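Local coordinates for ricin B lectin (Clostridium thermocellum, PDB 3VSF), which is an exo-beta-1,3-galactanase that probably hydrolyses beta-1,3-galactan, pairing a family 43 glycoside hydrolase domain with a galactose-binding beta-trefoil domain, at residues 374-379 with 385-390; 401-406 with 411-416; 431-436 with 469-474; 435-438 with 444-447. All blocks are in the same frame, centred on the assembly; numbering follows the deposited sequence.

Interaction 1: 374-379 with 385-390; sequences LDVLDG and AQIVQW
A beta hairpin of the ricin-type lectin domain joins strand 374-376 to strand 385-390, with Asp375 and Val388 as its hydrogen-bonded pair. Asp375 N donates to Val388 O at 2.8 Å, nearly head-on to the carbonyl but bent at the hydrogen. The return bond, Val388 N to Asp375 O at 2.9 Å, comes from above the carbonyl plane. A third bond, Leu377 N to Gln386 O at 2.9 Å, is the straightest (168° at the hydrogen).

On one side of the hairpin the branches of Ile387 divide their contacts. CG2 meets Leu374 CD1 at 3.6 Å, and CD1 meets Val376 CG2 at 3.8 Å. Ala385 CB touches the other branch, Val376 CG1. Hairpins like this build the beta-trefoil, and this one packs against neighbouring strands: Ile387 reaches Ile481 and Gln436, and Leu374 reaches Leu365. Trp400 NE1 also bonds Leu374 O.

On the reverse side, Asp375 and Trp390 lie alongside each other. The Asp375 chi1 of -172° sets the carboxylate beside its own carbonyl carbon, with OD2 3.6 Å from Trp390 CB. The carboxylate and indole planes are 63° apart. Farther along, Leu377 CB rests 4.2 Å from Val388 CG1.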
loop_
_atom_site.group_PDB
_atom_site.type_symbol
_atom_site.label_atom_id
_atom_site.label_comp_id
_atom_site.label_asym_id
_atom_site.label_seq_id
_atom_site.Cartn_x
_atom_site.Cartn_y
_atom_site.Cartn_z
ATOM N N LEU A 374 -20.939 22.940 5.684
ATOM C CA LEU A 374 -19.955 21.996 6.198
ATOM C C LEU A 374 -18.549 22.427 5.797
ATOM O O LEU A 374 -18.288 22.712 4.627
ATOM C CB LEU A 374 -20.243 20.587 5.682
ATOM C CG LEU A 374 -19.652 19.452 6.519
ATOM C CD1 LEU A 374 -20.222 19.496 7.927
ATOM C CD2 LEU A 374 -19.920 18.105 5.872
ATOM N N ASP A 375 -17.647 22.470 6.771
ATOM C CA ASP A 375 -16.303 22.986 6.545
ATOM C C ASP A 375 -15.290 22.280 7.443
ATOM O O ASP A 375 -15.662 21.508 8.328
ATOM C CB ASP A 375 -16.275 24.496 6.805
ATOM C CG ASP A 375 -14.961 25.139 6.407
ATOM O OD1 ASP A 375 -14.372 24.713 5.393
ATOM O OD2 ASP A 375 -14.515 26.072 7.108
ATOM N N VAL A 376 -14.010 22.539 7.204
ATOM C CA VAL A 376 -12.947 22.015 8.052
ATOM C C VAL A 376 -12.369 23.145 8.893
ATOM O O VAL A 376 -12.139 24.244 8.391
ATOM C CB VAL A 376 -11.820 21.373 7.219
ATOM C CG1 VAL A 376 -10.685 20.916 8.121
ATOM C CG2 VAL A 376 -12.359 20.210 6.402
ATOM N N LEU A 377 -12.143 22.878 10.176
ATOM C CA LEU A 377 -11.611 23.890 11.082
ATOM C C LEU A 377 -10.336 24.520 10.531
ATOM O O LEU A 377 -9.390 23.818 10.169
ATOM C CB LEU A 377 -11.348 23.296 12.467
ATOM C CG LEU A 377 -10.776 24.267 13.503
ATOM C CD1 LEU A 377 -11.660 25.499 13.630
ATOM C CD2 LEU A 377 -10.601 23.585 14.853
ATOM N N ASP A 378 -10.321 25.849 10.469
ATOM C CA ASP A 378 -9.175 26.592 9.954
ATOM C C ASP A 378 -8.819 26.174 8.532
ATOM O O ASP A 378 -7.691 26.375 8.083
ATOM C CB ASP A 378 -7.962 26.423 10.875
ATOM C CG ASP A 378 -8.171 27.056 12.237
ATOM O OD1 ASP A 378 -8.855 28.098 12.313
ATOM O OD2 ASP A 378 -7.651 26.512 13.234
ATOM N N GLY A 379 -9.788 25.597 7.829
ATOM C CA GLY A 379 -9.573 25.123 6.473
ATOM C C GLY A 379 -8.325 24.269 6.360
ATOM O O GLY A 379 -7.627 24.306 5.347
ATOM N N ALA A 385 -8.458 16.471 11.278
ATOM C CA ALA A 385 -8.884 17.842 11.541
ATOM C C ALA A 385 -10.375 17.892 11.862
ATOM O O ALA A 385 -11.177 17.200 11.235
ATOM C CB ALA A 385 -8.562 18.737 10.355
ATOM N N GLN A 386 -10.738 18.714 12.842
ATOM C CA GLN A 386 -12.123 18.824 13.287
ATOM C C GLN A 386 -13.024 19.418 12.210
ATOM O O GLN A 386 -12.652 20.379 11.537
ATOM C CB GLN A 386 -12.204 19.673 14.558
ATOM C CG GLN A 386 -13.624 19.978 15.017
ATOM C CD GLN A 386 -14.335 18.760 15.570
ATOM O OE1 GLN A 386 -13.814 18.067 16.443
ATOM N NE2 GLN A 386 -15.532 18.490 15.061
ATOM N N ILE A 387 -14.211 18.841 12.053
ATOM C CA ILE A 387 -15.194 19.350 11.104
ATOM C C ILE A 387 -16.121 20.350 11.783
ATOM O O ILE A 387 -16.720 20.052 12.817
ATOM C CB ILE A 387 -16.039 18.215 10.495
ATOM C CG1 ILE A 387 -15.148 17.249 9.711
ATOM C CG2 ILE A 387 -17.120 18.782 9.592
ATOM C CD1 ILE A 387 -14.419 17.894 8.551
ATOM N N VAL A 388 -16.235 21.538 11.201
ATOM C CA VAL A 388 -17.069 22.590 11.766
ATOM C C VAL A 388 -17.961 23.215 10.702
ATOM O O VAL A 388 -17.729 23.044 9.507
ATOM C CB VAL A 388 -16.215 23.703 12.402
ATOM C CG1 VAL A 388 -15.358 23.141 13.525
ATOM C CG2 VAL A 388 -15.348 24.371 11.347
ATOM N N GLN A 389 -18.986 23.937 11.144
ATOM C CA GLN A 389 -19.829 24.696 10.230
ATOM C C GLN A 389 -19.269 26.104 10.093
ATOM O O GLN A 389 -18.744 26.669 11.053
ATOM C CB GLN A 389 -21.272 24.754 10.734
ATOM C CG GLN A 389 -21.470 25.635 11.959
ATOM C CD GLN A 389 -22.932 25.879 12.272
ATOM O OE1 GLN A 389 -23.818 25.309 11.636
ATOM N NE2 GLN A 389 -23.193 26.732 13.255
ATOM N N TRP A 390 -19.373 26.669 8.895
ATOM C CA TRP A 390 -18.860 28.010 8.651
ATOM C C TRP A 390 -19.705 28.735 7.612
ATOM O O TRP A 390 -20.488 28.115 6.893
ATOM C CB TRP A 390 -17.402 27.950 8.194
ATOM C CG TRP A 390 -16.639 29.208 8.469
ATOM C CD1 TRP A 390 -16.504 30.284 7.642
ATOM C CD2 TRP A 390 -15.904 29.519 9.657
ATOM N NE1 TRP A 390 -15.730 31.248 8.242
ATOM C CE2 TRP A 390 -15.349 30.803 9.482
ATOM C CE3 TRP A 390 -15.661 28.838 10.855
ATOM C CZ2 TRP A 390 -14.567 31.418 10.456
ATOM C CZ3 TRP A 390 -14.884 29.451 11.820
ATOM C CH2 TRP A 390 -14.346 30.727 11.616
#

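Interaction 2: 401-406 with 411-416; sequences YLVDVG and KIVNVK
Tyr401 and Val413 pair through two backbone hydrogen bonds, and Val403 and Lys411 through two more. Tyr401 N to Val413 O is 2.7 Å, and its donor lies in the carbonyl plane. Val403 N meets a lone pair of Lys411 O at 3.0 Å, also in plane. The two return bonds, to Tyr401 O and Val403 O, arrive from above the carbonyl planes. Weaker CA-H contacts fill in between, such as Leu402 CA to Lys411 O at 3.4 Å.

One contact is CH-pi. Val415 CG2 sits over a face of the Tyr401 ring, 3.8 Å from its centroid and offset toward the CE2 side. The two side chains cross at about a right angle.

Apolar packing covers both sides of the hairpin. Leu402 and Ile412 run side by side in the same direction, and Leu402 CD2 is 3.9 Å from Ile412 CG1. Both lean on Phe449. On the reverse side, Val405 CG1 crosses the aliphatic part of Lys411, 3.9 Å from its CG.

Lys411 has polar partners beyond the hairpin. It bends at chi3 (55°), and its NZ forms a salt bridge with Glu355 and a hydrogen bond with Ser439. Within 401-406, Asp404 OD2 accepts from Gly406 N at 2.9 Å, an Asx turn at the end of the strand.

Strands 400-404 and 409-414 form one of the antiparallel hairpins from which the ricin-type beta-trefoil is built.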
loop_
_atom_site.group_PDB
_atom_site.type_symbol
_atom_site.label_atom_id
_atom_site.label_comp_id
_atom_site.label_asym_id
_atom_site.label_seq_id
_atom_site.Cartn_x
_atom_site.Cartn_y
_atom_site.Cartn_z
ATOM N N TYR A 401 -16.789 16.174 -2.602
ATOM C CA TYR A 401 -17.149 15.192 -3.617
ATOM C C TYR A 401 -18.066 14.140 -3.009
ATOM O O TYR A 401 -18.118 13.983 -1.791
ATOM C CB TYR A 401 -15.906 14.497 -4.174
ATOM C CG TYR A 401 -14.929 15.403 -4.884
ATOM C CD1 TYR A 401 -15.244 15.972 -6.110
ATOM C CD2 TYR A 401 -13.680 15.668 -4.339
ATOM C CE1 TYR A 401 -14.347 16.794 -6.766
ATOM C CE2 TYR A 401 -12.777 16.487 -4.988
ATOM C CZ TYR A 401 -13.117 17.048 -6.200
ATOM O OH TYR A 401 -12.220 17.865 -6.849
ATOM N N LEU A 402 -18.782 13.415 -3.861
ATOM C CA LEU A 402 -19.615 12.309 -3.404
ATOM C C LEU A 402 -19.309 11.035 -4.190
ATOM O O LEU A 402 -19.689 10.909 -5.354
ATOM C CB LEU A 402 -21.098 12.662 -3.513
ATOM C CG LEU A 402 -21.608 13.775 -2.595
ATOM C CD1 LEU A 402 -23.098 13.996 -2.808
ATOM C CD2 LEU A 402 -21.315 13.454 -1.136
ATOM N N VAL A 403 -18.624 10.096 -3.543
ATOM C CA VAL A 403 -18.209 8.861 -4.197
ATOM C C VAL A 403 -19.050 7.666 -3.757
ATOM O O VAL A 403 -18.955 7.217 -2.616
ATOM C CB VAL A 403 -16.726 8.553 -3.916
ATOM C CG1 VAL A 403 -16.307 7.274 -4.624
ATOM C CG2 VAL A 403 -15.850 9.720 -4.345
ATOM N N ASP A 404 -19.869 7.155 -4.671
ATOM C CA ASP A 404 -20.711 5.996 -4.391
ATOM C C ASP A 404 -19.849 4.791 -4.015
ATOM O O ASP A 404 -18.821 4.538 -4.642
ATOM C CB ASP A 404 -21.586 5.673 -5.606
ATOM C CG ASP A 404 -22.736 4.743 -5.269
ATOM O OD1 ASP A 404 -23.887 5.068 -5.634
ATOM O OD2 ASP A 404 -22.494 3.688 -4.647
ATOM N N VAL A 405 -20.269 4.055 -2.991
ATOM C CA VAL A 405 -19.480 2.935 -2.485
ATOM C C VAL A 405 -20.314 1.675 -2.267
ATOM O O VAL A 405 -19.956 0.818 -1.459
ATOM C CB VAL A 405 -18.780 3.297 -1.162
ATOM C CG1 VAL A 405 -17.808 4.445 -1.374
ATOM C CG2 VAL A 405 -19.809 3.650 -0.097
ATOM N N GLY A 406 -21.422 1.562 -2.991
ATOM C CA GLY A 406 -22.296 0.412 -2.856
ATOM C C GLY A 406 -23.412 0.673 -1.867
ATOM O O GLY A 406 -23.262 1.480 -0.950
ATOM N N LYS A 411 -19.291 8.225 -0.042
ATOM C CA LYS A 411 -18.155 8.855 0.619
ATOM C C LYS A 411 -18.194 10.365 0.428
ATOM O O LYS A 411 -18.242 10.852 -0.701
ATOM C CB LYS A 411 -16.838 8.309 0.068
ATOM C CG LYS A 411 -16.219 7.190 0.887
ATOM C CD LYS A 411 -14.891 6.755 0.286
ATOM C CE LYS A 411 -13.946 7.937 0.127
ATOM N NZ LYS A 411 -12.679 7.556 -0.558
ATOM N N ILE A 412 -18.175 11.101 1.531
ATOM C CA ILE A 412 -18.108 12.553 1.470
ATOM C C ILE A 412 -16.656 12.999 1.592
ATOM O O ILE A 412 -16.090 13.005 2.684
ATOM C CB ILE A 412 -18.950 13.208 2.578
ATOM C CG1 ILE A 412 -20.387 12.686 2.532
ATOM C CG2 ILE A 412 -18.926 14.724 2.442
ATOM C CD1 ILE A 412 -21.296 13.301 3.574
ATOM N N VAL A 413 -16.056 13.365 0.464
ATOM C CA VAL A 413 -14.636 13.695 0.423
ATOM C C VAL A 413 -14.402 15.192 0.267
ATOM O O VAL A 413 -15.010 15.839 -0.583
ATOM C CB VAL A 413 -13.923 12.957 -0.728
ATOM C CG1 VAL A 413 -12.417 13.167 -0.643
ATOM C CG2 VAL A 413 -14.260 11.476 -0.700
ATOM N N ASN A 414 -13.514 15.738 1.092
ATOM C CA ASN A 414 -13.153 17.147 1.006
ATOM C C ASN A 414 -12.357 17.410 -0.266
ATOM O O ASN A 414 -11.625 16.541 -0.736
ATOM C CB ASN A 414 -12.350 17.567 2.239
ATOM C CG ASN A 414 -12.257 19.074 2.392
ATOM O OD1 ASN A 414 -11.269 19.691 1.995
ATOM N ND2 ASN A 414 -13.288 19.671 2.977
ATOM N N VAL A 415 -12.505 18.604 -0.829
ATOM C CA VAL A 415 -11.807 18.946 -2.063
ATOM C C VAL A 415 -10.389 19.442 -1.794
ATOM O O VAL A 415 -9.431 18.950 -2.391
ATOM C CB VAL A 415 -12.577 19.996 -2.884
ATOM C CG1 VAL A 415 -11.725 20.497 -4.038
ATOM C CG2 VAL A 415 -13.886 19.411 -3.394
ATOM N N LYS A 416 -10.260 20.412 -0.894
ATOM C CA LYS A 416 -8.953 20.957 -0.547
ATOM C C LYS A 416 -8.022 19.860 -0.038
ATOM O O LYS A 416 -6.814 19.897 -0.273
ATOM C CB LYS A 416 -9.091 22.067 0.498
ATOM C CG LYS A 416 -7.778 22.746 0.844
ATOM C CD LYS A 416 -7.979 23.874 1.840
ATOM C CE LYS A 416 -6.652 24.522 2.202
ATOM N NZ LYS A 416 -6.824 25.667 3.136
#

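Interaction 3: 431-436 with 469-474; sequences GGVLIQ and DVRKWS
A loose surface contact joins Arg471 to Val433 and Gly431 at the surface of the lectin domain. The guanidinium touches with a single atom, NH2. Val433 CG2 approaches it at 3.5 Å, at the edge of the group and in its plane. This is van der Waals contact between a methyl and the charged group. Gly431 O lies 3.6 Å from Arg471 NH2, and no hydrogen bond crosses between the segments.

The Arg471 chain starts extended, with chi1 at 180°, and then bends at chi3 (-58°). The bend turns the guanidinium toward the start of strand 432-437. On the way the side chain passes Ile480.

Strands 432-437 and 467-470 both pair with strand 479-484 in the curled antiparallel sheet of the beta-trefoil. Arg471 therefore reaches across 479-484 to the start of 432-437. Gly431 shares a backbone hydrogen bond with Gln483, and Leu434 shares one with Ile481. The Asp469-Val470 pair repeats the Asp375-Val376 and Asp422-Val423 sequences of the same domain, and Asp422 belongs to a galactose site.

Just after Val470 the chain turns. Trp473 N bonds Val470 O at 3.2 Å, and Ser474 N bonds Arg471 O at 3.1 Å. A glycerol, probably from the crystallisation liquor, lies near the Arg471 side chain and hydrogen-bonds Asp469 OD2 and, weakly, Lys472 N.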
loop_
_atom_site.group_PDB
_atom_site.type_symbol
_atom_site.label_atom_id
_atom_site.label_comp_id
_atom_site.label_asym_id
_atom_site.label_seq_id
_atom_site.Cartn_x
_atom_site.Cartn_y
_atom_site.Cartn_z
ATOM N N GLY A 431 -23.000 12.816 20.340
ATOM C CA GLY A 431 -21.975 13.811 20.585
ATOM C C GLY A 431 -20.634 13.410 20.010
ATOM O O GLY A 431 -19.645 14.127 20.162
ATOM N N GLY A 432 -20.600 12.256 19.349
ATOM C CA GLY A 432 -19.388 11.773 18.714
ATOM C C GLY A 432 -18.902 12.724 17.638
ATOM O O GLY A 432 -19.568 12.921 16.622
ATOM N N VAL A 433 -17.733 13.314 17.865
ATOM C CA VAL A 433 -17.178 14.312 16.957
ATOM C C VAL A 433 -16.894 13.763 15.561
ATOM O O VAL A 433 -16.457 12.623 15.407
ATOM C CB VAL A 433 -15.888 14.928 17.538
ATOM C CG1 VAL A 433 -14.839 15.114 16.452
ATOM C CG2 VAL A 433 -16.196 16.245 18.237
ATOM N N LEU A 434 -17.152 14.584 14.547
ATOM C CA LEU A 434 -16.818 14.242 13.169
ATOM C C LEU A 434 -15.525 14.929 12.744
ATOM O O LEU A 434 -15.285 16.086 13.087
ATOM C CB LEU A 434 -17.954 14.633 12.222
ATOM C CG LEU A 434 -18.961 13.541 11.856
ATOM C CD1 LEU A 434 -19.505 12.860 13.102
ATOM C CD2 LEU A 434 -20.092 14.112 11.013
ATOM N N ILE A 435 -14.696 14.209 11.997
ATOM C CA ILE A 435 -13.427 14.744 11.523
ATOM C C ILE A 435 -13.212 14.382 10.062
ATOM O O ILE A 435 -13.998 13.639 9.476
ATOM C CB ILE A 435 -12.242 14.183 12.333
ATOM C CG1 ILE A 435 -12.153 12.665 12.163
ATOM C CG2 ILE A 435 -12.373 14.549 13.803
ATOM C CD1 ILE A 435 -11.024 12.024 12.941
ATOM N N GLN A 436 -12.150 14.919 9.472
ATOM C CA GLN A 436 -11.711 14.469 8.158
ATOM C C GLN A 436 -10.532 13.524 8.353
ATOM O O GLN A 436 -9.566 13.861 9.037
ATOM C CB GLN A 436 -11.322 15.648 7.265
ATOM C CG GLN A 436 -10.098 16.421 7.731
ATOM C CD GLN A 436 -9.611 17.415 6.695
ATOM O OE1 GLN A 436 -10.210 17.560 5.629
ATOM N NE2 GLN A 436 -8.518 18.101 7.001
ATOM N N ASP A 469 -24.738 16.185 12.705
ATOM C CA ASP A 469 -25.431 17.116 13.585
ATOM C C ASP A 469 -24.543 18.293 13.979
ATOM O O ASP A 469 -23.361 18.119 14.269
ATOM C CB ASP A 469 -25.897 16.370 14.840
ATOM C CG ASP A 469 -26.855 17.181 15.689
ATOM O OD1 ASP A 469 -26.736 18.422 15.714
ATOM O OD2 ASP A 469 -27.729 16.572 16.342
ATOM N N VAL A 470 -25.118 19.492 13.984
ATOM C CA VAL A 470 -24.429 20.667 14.500
ATOM C C VAL A 470 -24.618 20.731 16.012
ATOM O O VAL A 470 -25.739 20.889 16.498
ATOM C CB VAL A 470 -24.961 21.965 13.867
ATOM C CG1 VAL A 470 -24.167 23.162 14.368
ATOM C CG2 VAL A 470 -24.902 21.881 12.351
ATOM N N ARG A 471 -23.520 20.604 16.751
ATOM C CA ARG A 471 -23.576 20.524 18.208
ATOM C C ARG A 471 -24.318 21.694 18.847
ATOM O O ARG A 471 -24.037 22.857 18.551
ATOM C CB ARG A 471 -22.168 20.430 18.800
ATOM C CG ARG A 471 -22.156 20.342 20.318
ATOM C CD ARG A 471 -20.771 20.583 20.888
ATOM N NE ARG A 471 -19.786 19.642 20.363
ATOM C CZ ARG A 471 -19.642 18.394 20.797
ATOM N NH1 ARG A 471 -20.430 17.931 21.760
ATOM N NH2 ARG A 471 -18.718 17.607 20.266
ATOM N N LYS A 472 -25.259 21.372 19.727
ATOM C CA LYS A 472 -25.978 22.377 20.504
ATOM C C LYS A 472 -26.744 23.379 19.645
ATOM O O LYS A 472 -26.953 24.521 20.056
ATOM C CB LYS A 472 -25.015 23.124 21.429
ATOM C CG LYS A 472 -25.185 22.791 22.900
ATOM C CD LYS A 472 -24.779 21.362 23.196
ATOM C CE LYS A 472 -25.102 20.996 24.635
ATOM N NZ LYS A 472 -26.567 21.070 24.900
ATOM N N TRP A 473 -27.165 22.952 18.459
ATOM C CA TRP A 473 -27.924 23.816 17.562
ATOM C C TRP A 473 -27.180 25.116 17.259
ATOM O O TRP A 473 -27.801 26.130 16.941
ATOM C CB TRP A 473 -29.292 24.143 18.165
ATOM C CG TRP A 473 -30.214 22.970 18.273
ATOM C CD1 TRP A 473 -30.077 21.891 19.097
ATOM C CD2 TRP A 473 -31.433 22.768 17.549
ATOM N NE1 TRP A 473 -31.129 21.025 18.921
ATOM C CE2 TRP A 473 -31.976 21.541 17.976
ATOM C CE3 TRP A 473 -32.116 23.504 16.575
ATOM C CZ2 TRP A 473 -33.168 21.032 17.466
ATOM C CZ3 TRP A 473 -33.301 22.998 16.069
ATOM C CH2 TRP A 473 -33.814 21.774 16.515
ATOM N N SER A 474 -25.856 25.081 17.361
ATOM C CA SER A 474 -25.043 26.274 17.141
ATOM C C SER A 474 -25.402 26.980 15.840
ATOM O O SER A 474 -25.652 26.341 14.818
ATOM C CB SER A 474 -23.554 25.929 17.148
ATOM O OG SER A 474 -22.775 27.082 16.877
#

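Interaction 4: 435-438 with 444-447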
loop_
_atom_site.group_PDB
_atom_site.type_symbol
_atom_site.label_atom_id
_atom_site.label_comp_id
_atom_site.label_asym_id
_atom_site.label_seq_id
_atom_site.Cartn_x
_atom_site.Cartn_y
_atom_site.Cartn_z
ATOM N N ILE A 435 -14.696 14.209 11.997
ATOM C CA ILE A 435 -13.427 14.744 11.523
ATOM C C ILE A 435 -13.212 14.382 10.062
ATOM O O ILE A 435 -13.998 13.639 9.476
ATOM C CB ILE A 435 -12.242 14.183 12.333
ATOM C CG1 ILE A 435 -12.153 12.665 12.163
ATOM C CG2 ILE A 435 -12.373 14.549 13.803
ATOM C CD1 ILE A 435 -11.024 12.024 12.941
ATOM N N GLN A 436 -12.150 14.919 9.472
ATOM C CA GLN A 436 -11.711 14.469 8.158
ATOM C C GLN A 436 -10.532 13.524 8.353
ATOM O O GLN A 436 -9.566 13.861 9.037
ATOM C CB GLN A 436 -11.322 15.648 7.265
ATOM C CG GLN A 436 -10.098 16.421 7.731
ATOM C CD GLN A 436 -9.611 17.415 6.695
ATOM O OE1 GLN A 436 -10.210 17.560 5.629
ATOM N NE2 GLN A 436 -8.518 18.101 7.001
ATOM N N TYR A 437 -10.618 12.336 7.769
ATOM C CA TYR A 437 -9.592 11.324 7.979
ATOM C C TYR A 437 -9.243 10.611 6.679
ATOM O O TYR A 437 -10.007 10.646 5.715
ATOM C CB TYR A 437 -10.057 10.312 9.028
ATOM C CG TYR A 437 -8.936 9.547 9.693
ATOM C CD1 TYR A 437 -8.124 10.153 10.643
ATOM C CD2 TYR A 437 -8.696 8.214 9.383
ATOM C CE1 TYR A 437 -7.100 9.457 11.259
ATOM C CE2 TYR A 437 -7.674 7.510 9.993
ATOM C CZ TYR A 437 -6.880 8.136 10.930
ATOM O OH TYR A 437 -5.861 7.441 11.542
ATOM N N THR A 438 -8.081 9.969 6.662
ATOM C CA THR A 438 -7.640 9.208 5.502
ATOM C C THR A 438 -8.661 8.125 5.182
ATOM O O THR A 438 -9.194 7.480 6.083
ATOM C CB THR A 438 -6.276 8.547 5.760
ATOM O OG1 THR A 438 -6.468 7.293 6.424
ATOM C CG2 THR A 438 -5.410 9.444 6.629
ATOM N N ASN A 444 -17.531 3.956 9.192
ATOM C CA ASN A 444 -17.656 5.283 9.777
ATOM C C ASN A 444 -17.298 6.378 8.777
ATOM O O ASN A 444 -17.165 7.545 9.142
ATOM C CB ASN A 444 -16.795 5.405 11.036
ATOM C CG ASN A 444 -15.318 5.212 10.753
ATOM O OD1 ASN A 444 -14.937 4.476 9.843
ATOM N ND2 ASN A 444 -14.476 5.876 11.537
ATOM N N GLN A 445 -17.140 5.988 7.516
ATOM C CA GLN A 445 -16.858 6.934 6.443
ATOM C C GLN A 445 -17.897 6.806 5.334
ATOM O O GLN A 445 -17.799 7.464 4.298
ATOM C CB GLN A 445 -15.451 6.715 5.882
ATOM C CG GLN A 445 -14.343 6.914 6.902
ATOM C CD GLN A 445 -12.958 6.848 6.287
ATOM O OE1 GLN A 445 -12.804 6.524 5.109
ATOM N NE2 GLN A 445 -11.942 7.162 7.083
ATOM N N HIS A 446 -18.890 5.952 5.563
ATOM C CA HIS A 446 -19.982 5.771 4.615
ATOM C C HIS A 446 -21.237 6.493 5.094
ATOM O O HIS A 446 -21.643 6.351 6.248
ATOM C CB HIS A 446 -20.273 4.284 4.407
ATOM C CG HIS A 446 -19.151 3.535 3.760
ATOM N ND1 HIS A 446 -19.199 2.177 3.527
ATOM C CD2 HIS A 446 -17.951 3.953 3.294
ATOM C CE1 HIS A 446 -18.076 1.792 2.947
ATOM N NE2 HIS A 446 -17.302 2.850 2.795
ATOM N N TRP A 447 -21.850 7.265 4.203
ATOM C CA TRP A 447 -23.004 8.081 4.565
ATOM C C TRP A 447 -24.183 7.861 3.627
ATOM O O TRP A 447 -24.021 7.839 2.407
ATOM C CB TRP A 447 -22.618 9.561 4.568
ATOM C CG TRP A 447 -21.484 9.877 5.488
ATOM C CD1 TRP A 447 -20.160 9.930 5.168
ATOM C CD2 TRP A 447 -21.573 10.179 6.884
ATOM N NE1 TRP A 447 -19.417 10.249 6.278
ATOM C CE2 TRP A 447 -20.262 10.407 7.347
ATOM C CE3 TRP A 447 -22.634 10.281 7.790
ATOM C CZ2 TRP A 447 -19.983 10.730 8.673
ATOM C CZ3 TRP A 447 -22.355 10.600 9.105
ATOM C CH2 TRP A 447 -21.042 10.822 9.533
#
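Gln445 sends its amide to Thr438 O by setting CG beside its backbone N (chi1 -61°) and extending beyond (chi2 -173°). It is the glutamine of a Gln-X-Trp sequence, Gln445-His446-Trp447, the signature of ricin-type beta-trefoil lectins. The side chain bridges the loop between strands 432-437 and 447-453.

NE2 of Gln445 donates to Thr438 O at 2.9 Å. The bond is nearly straight, and the acceptor lies close to the Gln445 amide plane. Relative to the carbonyl, the donor stands well above the plane and misses the lone pairs. NE2 makes a second bond, to Asp422 OD2, while OE1 accepts from Asn440 N. These three bonds hold both ends of the amide and would fix its rotation. The amide is buried.

Asp422, Asn440 and Asn444 bind beta-D-galactose in a structure of this protein; no galactose is bound to this chain. Gln445 is thus placed as a second-shell residue and probably helps position Asp422 and the backbone of Asn440. Trp447 of the signature bonds Leu421 O through NE1.

Tyr437 flanks the amide. With chi1 at -158° the ring swings away from its backbone N, and its plane stands steeply to that of the amide. NE2 of Gln445 meets that ring at its edge, 4.1 Å from Tyr437 CD2.

Overall arrangement
All four contacts lie in the beta-trefoil lectin domain. Interactions 1 and 2 are hairpins that follow one another along the chain, with centres 16 Å apart. Gly379 O and Lys416 NZ probably hydrogen-bond between them. Interactions 3 and 4 both start from strand 432-437, which neighbours strand 385-390 of interaction 1. Ala385 O and Gln436 N probably bond across those strands. The centres of interactions 1 and 3 are 11 Å apart. Interaction 4 is closest to interaction 2, at 9 Å between centres. Interaction 4 holds the galactose-binding residue Asn444, and its Trp447 packs on Ile412 in the hairpin of interaction 2. Interaction 3 is a surface contact.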